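Local coordinates for protein serine--tRNA ligase (Pyrococcus horikoshii, PDB 2DQ0) that attaches serine to tRNA(Ser), and probably also to tRNA(Sec), in an ATP-dependent reaction carried out by a class II synthetase homodimer, at residues 21-26 with 348-353; 121-126 with 342-347; 271-276 with 308-313. All blocks are in the same frame, centred on the assembly; numbering follows the deposited sequence.

Interaction 1: residues 21-26 with 348-353; sequences RGELEK and LGYVAA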
loop_
_atom_site.group_PDB
_atom_site.type_symbol
_atom_site.label_atom_id
_atom_site.label_comp_id
_atom_site.label_asym_id
_atom_site.label_seq_id
_atom_site.Cartn_x
_atom_site.Cartn_y
_atom_site.Cartn_z
ATOM N N ARG A 21 29.943 17.140 3.148
ATOM C CA ARG A 21 28.586 16.770 2.770
ATOM C C ARG A 21 27.833 17.861 2.063
ATOM O O ARG A 21 26.825 17.595 1.443
ATOM C CB ARG A 21 27.774 16.352 3.996
ATOM C CG ARG A 21 27.900 14.897 4.404
ATOM C CD ARG A 21 27.062 14.649 5.660
ATOM N NE ARG A 21 27.026 13.242 6.049
ATOM C CZ ARG A 21 26.370 12.294 5.395
ATOM N NH1 ARG A 21 26.407 11.054 5.844
ATOM N NH2 ARG A 21 25.671 12.581 4.301
ATOM N N GLY A 22 28.315 19.092 2.164
ATOM C CA GLY A 22 27.627 20.190 1.523
ATOM C C GLY A 22 26.536 20.719 2.434
ATOM O O GLY A 22 25.587 21.367 1.991
ATOM N N GLU A 23 26.659 20.437 3.721
ATOM C CA GLU A 23 25.670 20.903 4.681
ATOM C C GLU A 23 26.262 22.069 5.447
ATOM O O GLU A 23 26.294 22.068 6.676
ATOM C CB GLU A 23 25.306 19.775 5.642
ATOM C CG GLU A 23 24.800 18.554 4.937
ATOM C CD GLU A 23 23.525 18.838 4.160
ATOM O OE1 GLU A 23 22.515 19.208 4.793
ATOM O OE2 GLU A 23 23.534 18.693 2.918
ATOM N N LEU A 24 26.726 23.073 4.717
ATOM C CA LEU A 24 27.338 24.220 5.359
ATOM C C LEU A 24 26.412 25.029 6.252
ATOM O O LEU A 24 26.828 25.555 7.277
ATOM C CB LEU A 24 27.975 25.127 4.309
ATOM C CG LEU A 24 29.301 24.589 3.760
ATOM C CD1 LEU A 24 29.054 23.415 2.804
ATOM C CD2 LEU A 24 30.027 25.714 3.054
ATOM N N GLU A 25 25.148 25.129 5.889
ATOM C CA GLU A 25 24.250 25.916 6.709
ATOM C C GLU A 25 24.034 25.275 8.076
ATOM O O GLU A 25 23.350 25.829 8.932
ATOM C CB GLU A 25 22.934 26.141 5.948
ATOM C CG GLU A 25 23.186 26.825 4.586
ATOM C CD GLU A 25 21.950 27.454 3.950
ATOM O OE1 GLU A 25 21.263 28.253 4.626
ATOM O OE2 GLU A 25 21.680 27.163 2.762
ATOM N N LYS A 26 24.655 24.118 8.286
ATOM C CA LYS A 26 24.532 23.406 9.554
ATOM C C LYS A 26 25.834 23.283 10.331
ATOM O O LYS A 26 25.866 22.681 11.402
ATOM C CB LYS A 26 23.940 22.011 9.333
ATOM C CG LYS A 26 22.440 22.024 9.168
ATOM C CD LYS A 26 21.897 20.644 8.857
ATOM C CE LYS A 26 20.386 20.683 8.796
ATOM N NZ LYS A 26 19.811 19.365 8.477
ATOM N N LEU A 348 25.564 11.364 -0.734
ATOM C CA LEU A 348 25.327 10.293 0.216
ATOM C C LEU A 348 24.018 10.218 0.996
ATOM O O LEU A 348 23.474 9.117 1.181
ATOM C CB LEU A 348 26.503 10.194 1.190
ATOM C CG LEU A 348 26.456 8.974 2.132
ATOM C CD1 LEU A 348 26.205 7.700 1.319
ATOM C CD2 LEU A 348 27.765 8.875 2.948
ATOM N N GLY A 349 23.487 11.337 1.466
ATOM C CA GLY A 349 22.249 11.212 2.221
ATOM C C GLY A 349 22.519 11.082 3.712
ATOM O O GLY A 349 23.557 10.564 4.125
ATOM N N TYR A 350 21.569 11.547 4.515
ATOM C CA TYR A 350 21.682 11.567 5.966
ATOM C C TYR A 350 21.879 10.283 6.763
ATOM O O TYR A 350 22.643 10.255 7.719
ATOM C CB TYR A 350 20.469 12.300 6.546
ATOM C CG TYR A 350 20.607 13.800 6.557
ATOM C CD1 TYR A 350 21.074 14.476 5.427
ATOM C CD2 TYR A 350 20.304 14.547 7.706
ATOM C CE1 TYR A 350 21.248 15.850 5.433
ATOM C CE2 TYR A 350 20.468 15.929 7.726
ATOM C CZ TYR A 350 20.947 16.578 6.576
ATOM O OH TYR A 350 21.144 17.948 6.553
ATOM N N VAL A 351 21.200 9.217 6.381
ATOM C CA VAL A 351 21.280 8.001 7.162
ATOM C C VAL A 351 22.558 7.186 7.078
ATOM O O VAL A 351 23.040 6.677 8.092
ATOM C CB VAL A 351 20.095 7.078 6.831
ATOM C CG1 VAL A 351 20.020 5.961 7.858
ATOM C CG2 VAL A 351 18.804 7.889 6.801
ATOM N N ALA A 352 23.128 7.071 5.887
ATOM C CA ALA A 352 24.308 6.238 5.740
ATOM C C ALA A 352 25.652 6.842 6.095
ATOM O O ALA A 352 25.859 8.051 6.021
ATOM C CB ALA A 352 24.360 5.685 4.324
ATOM N N ALA A 353 26.560 5.967 6.497
ATOM C CA ALA A 353 27.931 6.353 6.800
ATOM C C ALA A 353 28.709 6.099 5.504
ATOM O O ALA A 353 29.646 6.815 5.179
ATOM C CB ALA A 353 28.496 5.489 7.920
#

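Interaction 2: residues 121-126 with 342-347; sequences NDNVPI and NICTGD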
loop_
_atom_site.group_PDB
_atom_site.type_symbol
_atom_site.label_atom_id
_atom_site.label_comp_id
_atom_site.label_asym_id
_atom_site.label_seq_id
_atom_site.Cartn_x
_atom_site.Cartn_y
_atom_site.Cartn_z
ATOM N N ASN A 121 28.045 12.993 -9.981
ATOM C CA ASN A 121 29.149 12.952 -10.932
ATOM C C ASN A 121 30.481 12.677 -10.263
ATOM O O ASN A 121 31.475 12.423 -10.942
ATOM C CB ASN A 121 29.231 14.258 -11.722
ATOM C CG ASN A 121 28.056 14.436 -12.658
ATOM O OD1 ASN A 121 27.116 15.190 -12.374
ATOM N ND2 ASN A 121 28.090 13.721 -13.778
ATOM N N ASP A 122 30.504 12.728 -8.933
ATOM C CA ASP A 122 31.727 12.470 -8.185
ATOM C C ASP A 122 31.693 11.075 -7.556
ATOM O O ASP A 122 32.624 10.652 -6.863
ATOM C CB ASP A 122 31.938 13.559 -7.122
ATOM C CG ASP A 122 32.445 14.874 -7.718
ATOM O OD1 ASP A 122 32.095 15.952 -7.183
ATOM O OD2 ASP A 122 33.203 14.836 -8.715
ATOM N N ASN A 123 30.612 10.351 -7.803
ATOM C CA ASN A 123 30.532 9.009 -7.269
ATOM C C ASN A 123 31.652 8.230 -7.938
ATOM O O ASN A 123 31.996 8.489 -9.088
ATOM C CB ASN A 123 29.170 8.396 -7.571
ATOM C CG ASN A 123 28.091 8.941 -6.670
ATOM O OD1 ASN A 123 28.363 9.763 -5.794
ATOM N ND2 ASN A 123 26.857 8.484 -6.872
ATOM N N VAL A 124 32.221 7.271 -7.223
ATOM C CA VAL A 124 33.324 6.519 -7.772
ATOM C C VAL A 124 33.010 5.078 -8.102
ATOM O O VAL A 124 32.587 4.311 -7.243
ATOM C CB VAL A 124 34.530 6.552 -6.796
ATOM C CG1 VAL A 124 35.644 5.670 -7.310
ATOM C CG2 VAL A 124 35.024 7.983 -6.617
ATOM N N PRO A 125 33.209 4.687 -9.371
ATOM C CA PRO A 125 32.956 3.307 -9.822
ATOM C C PRO A 125 34.084 2.489 -9.219
ATOM O O PRO A 125 35.224 2.939 -9.229
ATOM C CB PRO A 125 33.079 3.401 -11.344
ATOM C CG PRO A 125 32.770 4.840 -11.638
ATOM C CD PRO A 125 33.474 5.574 -10.513
ATOM N N ILE A 126 33.790 1.301 -8.700
ATOM C CA ILE A 126 34.833 0.497 -8.070
ATOM C C ILE A 126 34.833 -0.938 -8.528
ATOM O O ILE A 126 35.688 -1.719 -8.138
ATOM C CB ILE A 126 34.674 0.484 -6.533
ATOM C CG1 ILE A 126 33.304 -0.088 -6.157
ATOM C CG2 ILE A 126 34.830 1.894 -5.964
ATOM C CD1 ILE A 126 33.099 -0.218 -4.672
ATOM N N ASN A 342 30.826 3.703 -5.344
ATOM C CA ASN A 342 30.945 4.143 -3.972
ATOM C C ASN A 342 30.431 5.571 -4.039
ATOM O O ASN A 342 30.995 6.432 -4.714
ATOM C CB ASN A 342 32.391 4.128 -3.498
ATOM C CG ASN A 342 32.529 4.510 -2.021
ATOM O OD1 ASN A 342 31.539 4.844 -1.343
ATOM N ND2 ASN A 342 33.763 4.467 -1.519
ATOM N N ILE A 343 29.335 5.817 -3.350
ATOM C CA ILE A 343 28.733 7.121 -3.371
ATOM C C ILE A 343 29.516 8.104 -2.551
ATOM O O ILE A 343 29.940 7.792 -1.440
ATOM C CB ILE A 343 27.289 7.003 -2.908
ATOM C CG1 ILE A 343 26.543 6.184 -3.968
ATOM C CG2 ILE A 343 26.670 8.398 -2.658
ATOM C CD1 ILE A 343 25.158 5.827 -3.567
ATOM N N CYS A 344 29.704 9.292 -3.120
ATOM C CA CYS A 344 30.470 10.353 -2.486
ATOM C C CYS A 344 29.716 11.112 -1.400
ATOM O O CYS A 344 28.494 10.977 -1.251
ATOM C CB CYS A 344 31.037 11.322 -3.551
ATOM S SG CYS A 344 29.881 12.425 -4.445
ATOM N N THR A 345 30.475 11.898 -0.639
ATOM C CA THR A 345 29.945 12.665 0.474
ATOM C C THR A 345 28.737 13.524 0.142
ATOM O O THR A 345 27.769 13.558 0.920
ATOM C CB THR A 345 31.042 13.565 1.100
ATOM O OG1 THR A 345 31.710 14.294 0.064
ATOM C CG2 THR A 345 32.063 12.724 1.879
ATOM N N GLY A 346 28.791 14.203 -1.006
ATOM C CA GLY A 346 27.701 15.074 -1.419
ATOM C C GLY A 346 26.442 14.394 -1.940
ATOM O O GLY A 346 25.365 14.987 -1.944
ATOM N N ASP A 347 26.554 13.146 -2.370
ATOM C CA ASP A 347 25.393 12.444 -2.896
ATOM C C ASP A 347 25.018 11.323 -1.947
ATOM O O ASP A 347 24.227 10.449 -2.296
ATOM C CB ASP A 347 25.747 11.872 -4.275
ATOM C CG ASP A 347 24.537 11.380 -5.041
ATOM O OD1 ASP A 347 23.499 12.084 -5.032
ATOM O OD2 ASP A 347 24.637 10.299 -5.668
#

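Interaction 3: residues 271-276 with 308-313; sequences LPLLYV and FVYSRP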
loop_
_atom_site.group_PDB
_atom_site.type_symbol
_atom_site.label_atom_id
_atom_site.label_comp_id
_atom_site.label_asym_id
_atom_site.label_seq_id
_atom_site.Cartn_x
_atom_site.Cartn_y
_atom_site.Cartn_z
ATOM N N LEU A 271 22.528 -11.615 17.621
ATOM C CA LEU A 271 23.132 -10.849 16.545
ATOM C C LEU A 271 24.019 -11.776 15.703
ATOM O O LEU A 271 24.655 -12.681 16.221
ATOM C CB LEU A 271 23.961 -9.700 17.120
ATOM C CG LEU A 271 23.284 -8.354 17.404
ATOM C CD1 LEU A 271 22.047 -8.551 18.227
ATOM C CD2 LEU A 271 24.272 -7.435 18.134
ATOM N N PRO A 272 24.029 -11.589 14.379
ATOM C CA PRO A 272 23.253 -10.570 13.664
ATOM C C PRO A 272 21.819 -11.036 13.375
ATOM O O PRO A 272 21.585 -12.208 13.121
ATOM C CB PRO A 272 24.063 -10.369 12.387
ATOM C CG PRO A 272 24.521 -11.758 12.089
ATOM C CD PRO A 272 24.929 -12.309 13.459
ATOM N N LEU A 273 20.860 -10.119 13.457
ATOM C CA LEU A 273 19.476 -10.451 13.142
ATOM C C LEU A 273 19.389 -10.185 11.650
ATOM O O LEU A 273 19.646 -9.073 11.203
ATOM C CB LEU A 273 18.510 -9.536 13.890
ATOM C CG LEU A 273 18.525 -9.578 15.421
ATOM C CD1 LEU A 273 17.424 -8.673 15.964
ATOM C CD2 LEU A 273 18.308 -10.991 15.903
ATOM N N LEU A 274 19.050 -11.204 10.877
ATOM C CA LEU A 274 18.976 -11.031 9.435
ATOM C C LEU A 274 17.560 -11.093 8.860
ATOM O O LEU A 274 16.882 -12.126 8.897
ATOM C CB LEU A 274 19.860 -12.069 8.746
ATOM C CG LEU A 274 21.272 -12.177 9.336
ATOM C CD1 LEU A 274 21.896 -13.438 8.772
ATOM C CD2 LEU A 274 22.137 -10.926 9.041
ATOM N N TYR A 275 17.115 -9.972 8.311
ATOM C CA TYR A 275 15.793 -9.934 7.725
ATOM C C TYR A 275 15.770 -9.642 6.232
ATOM O O TYR A 275 16.553 -8.851 5.714
ATOM C CB TYR A 275 14.939 -8.896 8.451
ATOM C CG TYR A 275 14.713 -9.219 9.900
ATOM C CD1 TYR A 275 13.945 -10.318 10.278
ATOM C CD2 TYR A 275 15.245 -8.412 10.901
ATOM C CE1 TYR A 275 13.704 -10.603 11.614
ATOM C CE2 TYR A 275 15.011 -8.682 12.241
ATOM C CZ TYR A 275 14.238 -9.777 12.592
ATOM O OH TYR A 275 13.986 -10.016 13.919
ATOM N N VAL A 276 14.867 -10.316 5.546
ATOM C CA VAL A 276 14.657 -10.063 4.139
ATOM C C VAL A 276 13.156 -9.840 3.991
ATOM O O VAL A 276 12.364 -10.777 4.076
ATOM C CB VAL A 276 15.128 -11.225 3.241
ATOM C CG1 VAL A 276 14.611 -12.585 3.764
ATOM C CG2 VAL A 276 14.664 -10.963 1.829
ATOM N N PHE A 308 17.838 -6.463 5.424
ATOM C CA PHE A 308 18.055 -5.581 6.568
ATOM C C PHE A 308 18.837 -6.360 7.609
ATOM O O PHE A 308 18.544 -7.535 7.873
ATOM C CB PHE A 308 16.743 -5.089 7.138
ATOM C CG PHE A 308 16.894 -3.977 8.148
ATOM C CD1 PHE A 308 17.292 -4.252 9.466
ATOM C CD2 PHE A 308 16.578 -2.658 7.797
ATOM C CE1 PHE A 308 17.362 -3.228 10.413
ATOM C CE2 PHE A 308 16.645 -1.628 8.732
ATOM C CZ PHE A 308 17.036 -1.909 10.050
ATOM N N VAL A 309 19.825 -5.681 8.197
ATOM C CA VAL A 309 20.747 -6.262 9.167
ATOM C C VAL A 309 20.992 -5.493 10.462
ATOM O O VAL A 309 21.189 -4.269 10.470
ATOM C CB VAL A 309 22.128 -6.478 8.506
ATOM C CG1 VAL A 309 23.144 -6.949 9.528
ATOM C CG2 VAL A 309 22.009 -7.489 7.386
ATOM N N TYR A 310 20.984 -6.243 11.562
ATOM C CA TYR A 310 21.270 -5.708 12.887
ATOM C C TYR A 310 22.540 -6.444 13.245
ATOM O O TYR A 310 22.531 -7.669 13.308
ATOM C CB TYR A 310 20.218 -6.109 13.914
ATOM C CG TYR A 310 18.869 -5.453 13.800
ATOM C CD1 TYR A 310 17.933 -5.883 12.855
ATOM C CD2 TYR A 310 18.492 -4.450 14.689
ATOM C CE1 TYR A 310 16.651 -5.334 12.812
ATOM C CE2 TYR A 310 17.207 -3.892 14.651
ATOM C CZ TYR A 310 16.294 -4.342 13.711
ATOM O OH TYR A 310 15.023 -3.804 13.684
ATOM N N SER A 311 23.633 -5.722 13.463
ATOM C CA SER A 311 24.883 -6.383 13.832
ATOM C C SER A 311 25.616 -5.671 14.973
ATOM O O SER A 311 25.192 -4.612 15.465
ATOM C CB SER A 311 25.828 -6.479 12.624
ATOM O OG SER A 311 26.536 -5.264 12.428
ATOM N N ARG A 312 26.715 -6.279 15.403
ATOM C CA ARG A 312 27.539 -5.684 16.439
ATOM C C ARG A 312 28.309 -4.607 15.692
ATOM O O ARG A 312 28.689 -4.796 14.539
ATOM C CB ARG A 312 28.538 -6.704 16.982
ATOM C CG ARG A 312 27.913 -7.990 17.445
ATOM C CD ARG A 312 28.947 -9.084 17.686
ATOM N NE ARG A 312 28.435 -10.009 18.687
ATOM C CZ ARG A 312 28.344 -9.717 19.983
ATOM N NH1 ARG A 312 28.754 -8.532 20.434
ATOM N NH2 ARG A 312 27.789 -10.587 20.817
ATOM N N PRO A 313 28.540 -3.462 16.328
ATOM C CA PRO A 313 29.285 -2.399 15.655
ATOM C C PRO A 313 30.570 -2.917 14.985
ATOM O O PRO A 313 30.953 -2.459 13.897
ATOM C CB PRO A 313 29.564 -1.424 16.794
ATOM C CG PRO A 313 28.286 -1.514 17.591
ATOM C CD PRO A 313 28.019 -3.011 17.630
#

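Interaction 1: residues 21-26 with 348-353
R21 meets G349 and A352 just where a Schellman motif, with G22 at positive phi, closes helix 11-21 of the tRNA-binding N-terminal extension. The contact is a worked example of how an appended domain is fastened to a class II catalytic core by polar side chains. From CG to NE the arginine chain is extended, and the guanidinium arrives beside the 348-353 loop. NH2 gives a hydrogen bond to G349 O at 2.9 Å, coming from above the plane of that carbonyl. NH1 adds weak bonds to G349 O and to A352 O, the latter near the guanidinium plane, while its strongest partner is N108 O. L348 CD2 packs 3.9 Å from R21 NH1.

After the turn, E23 bends at chi2 (-62°) and meets Y350 tip to tip. Its carboxylate stands 83° from the ring plane, and OE1 lies in that plane, at the ring edge. The tyrosine hydroxyl is the donor, with Y350 OH 2.6 Å from E23 OE1. K26, further along, extends fully beyond CG and also bonds R105 O with its ammonium group. An acidic acceptor and a cationic donor thus share one phenol oxygen, an arrangement likely to polarise it. The lysine completes the pair of bonds: K26 NZ donates to Y350 OH across 2.7 Å, near the plane of the ring.

Interaction 2: residues 121-126 with 342-347
N123 lays its amide alongside I343, the two side chains pointing the same way, with N123 ND2 3.7 Å from I343 CG1. Chi1 of -76° sets CG beside the backbone N; the amide beyond it meets two partners. C344 N donates to N123 OD1 at 3.0 Å in an almost straight bond (176°), approaching from above the amide plane. At the other end, N123 ND2 donates to D347 OD2 over 3.1 Å, using the anti lone pair of the carboxylate. These side chains cross at about a right angle, their amide and carboxylate planes 33° apart. Bonded at both ends, the amide has its rotation fixed, and a single asparagine spans the turn in which D347 N bonds back to C344 O. D122 CB adds packing against C344 SG, at 3.6 Å.

Next to this polar grip comes regular sheet: V124 and N342 form an antiparallel hydrogen-bonded pair, with V124 N to N342 O at 2.9 Å and N342 N to V124 O at 2.7 Å. I126 CG2 rests on N342 CB.

The pairing joins strand 124-129 to strand 338-342 in the large mixed sheet of the catalytic core. Beyond it, I343 packs on K355 and D357 of strand 354-362, P115 lies against V124 and N342, and T345 OG1 hydrogen-bonds K20 O of helix 11-21.

Interaction 3: residues 271-276 with 308-313
L273 and Y310 face each other as an antiparallel hydrogen-bonded pair, and their backbones satisfy one another: L273 N gives to Y310 O at 3.0 Å, and Y310 N returns a bond to L273 O at 3.2 Å. Y275 and F308 repeat the pattern, with Y275 N to F308 O at 2.9 Å and F308 N to Y275 O at 2.7 Å. Between them, L274 and V309 form a non-hydrogen-bonded pair whose backbones turn outward, L274 bonding T213 and V309 bonding L403. Such alternation, bonds across the pair and then outward, is the general pattern of antiparallel pairing, here in the mixed catalytic sheet of a class II synthetase.

L273 CD1 sits over one face of the Y310 ring, toward its rim, and Y310 CE1 meets the edge of the Y275 ring at Y275 CE2, 3.8 Å away. Both phenols are satisfied outside the pair: Y275 OH bonds H261 NE2, and Y310 OH bonds L257 O, while H261 also meets the Y310 ring edge-to-face. An alanine in place of Y310 would probably leave L257 O without its hydroxyl donor and open a gap beside L273 CD1 and the Y275 ring edge. On the opposite face, L274 CD2 packs on V309 CG2. Where L271 precedes one strand and R312 follows the other, L271 CD2 rests on R312 CG at 3.7 Å, and the R312 guanidinium salt-bridges D391.

With apolar contact between the strands and the polar ends of Y275, Y310 and R312 bonded elsewhere, the chemistry implies that these three side chains link the strand pair to its surroundings.

Interactions 1 and 2 are direct neighbours, with centres about 13 Å apart: L348 CA packs on I343 CG2 at 3.7 Å, and R21 CG lies equally close to T345 O. The 342-353 run thus serves both, meeting the 121-126 segment first and the N-terminal extension after it. Interaction 3 stands apart, its centre about 25 Å from that of interaction 1 and 26 Å from that of interaction 2, although it and interaction 2 reach the same sheet. In sequence the three are nested, 3 within 2 within 1. All three come near the bound seryl-adenylate analogue, through the side chains of I343 (about 8 Å), A352 (about 9 Å) and F308 (about 7 Å).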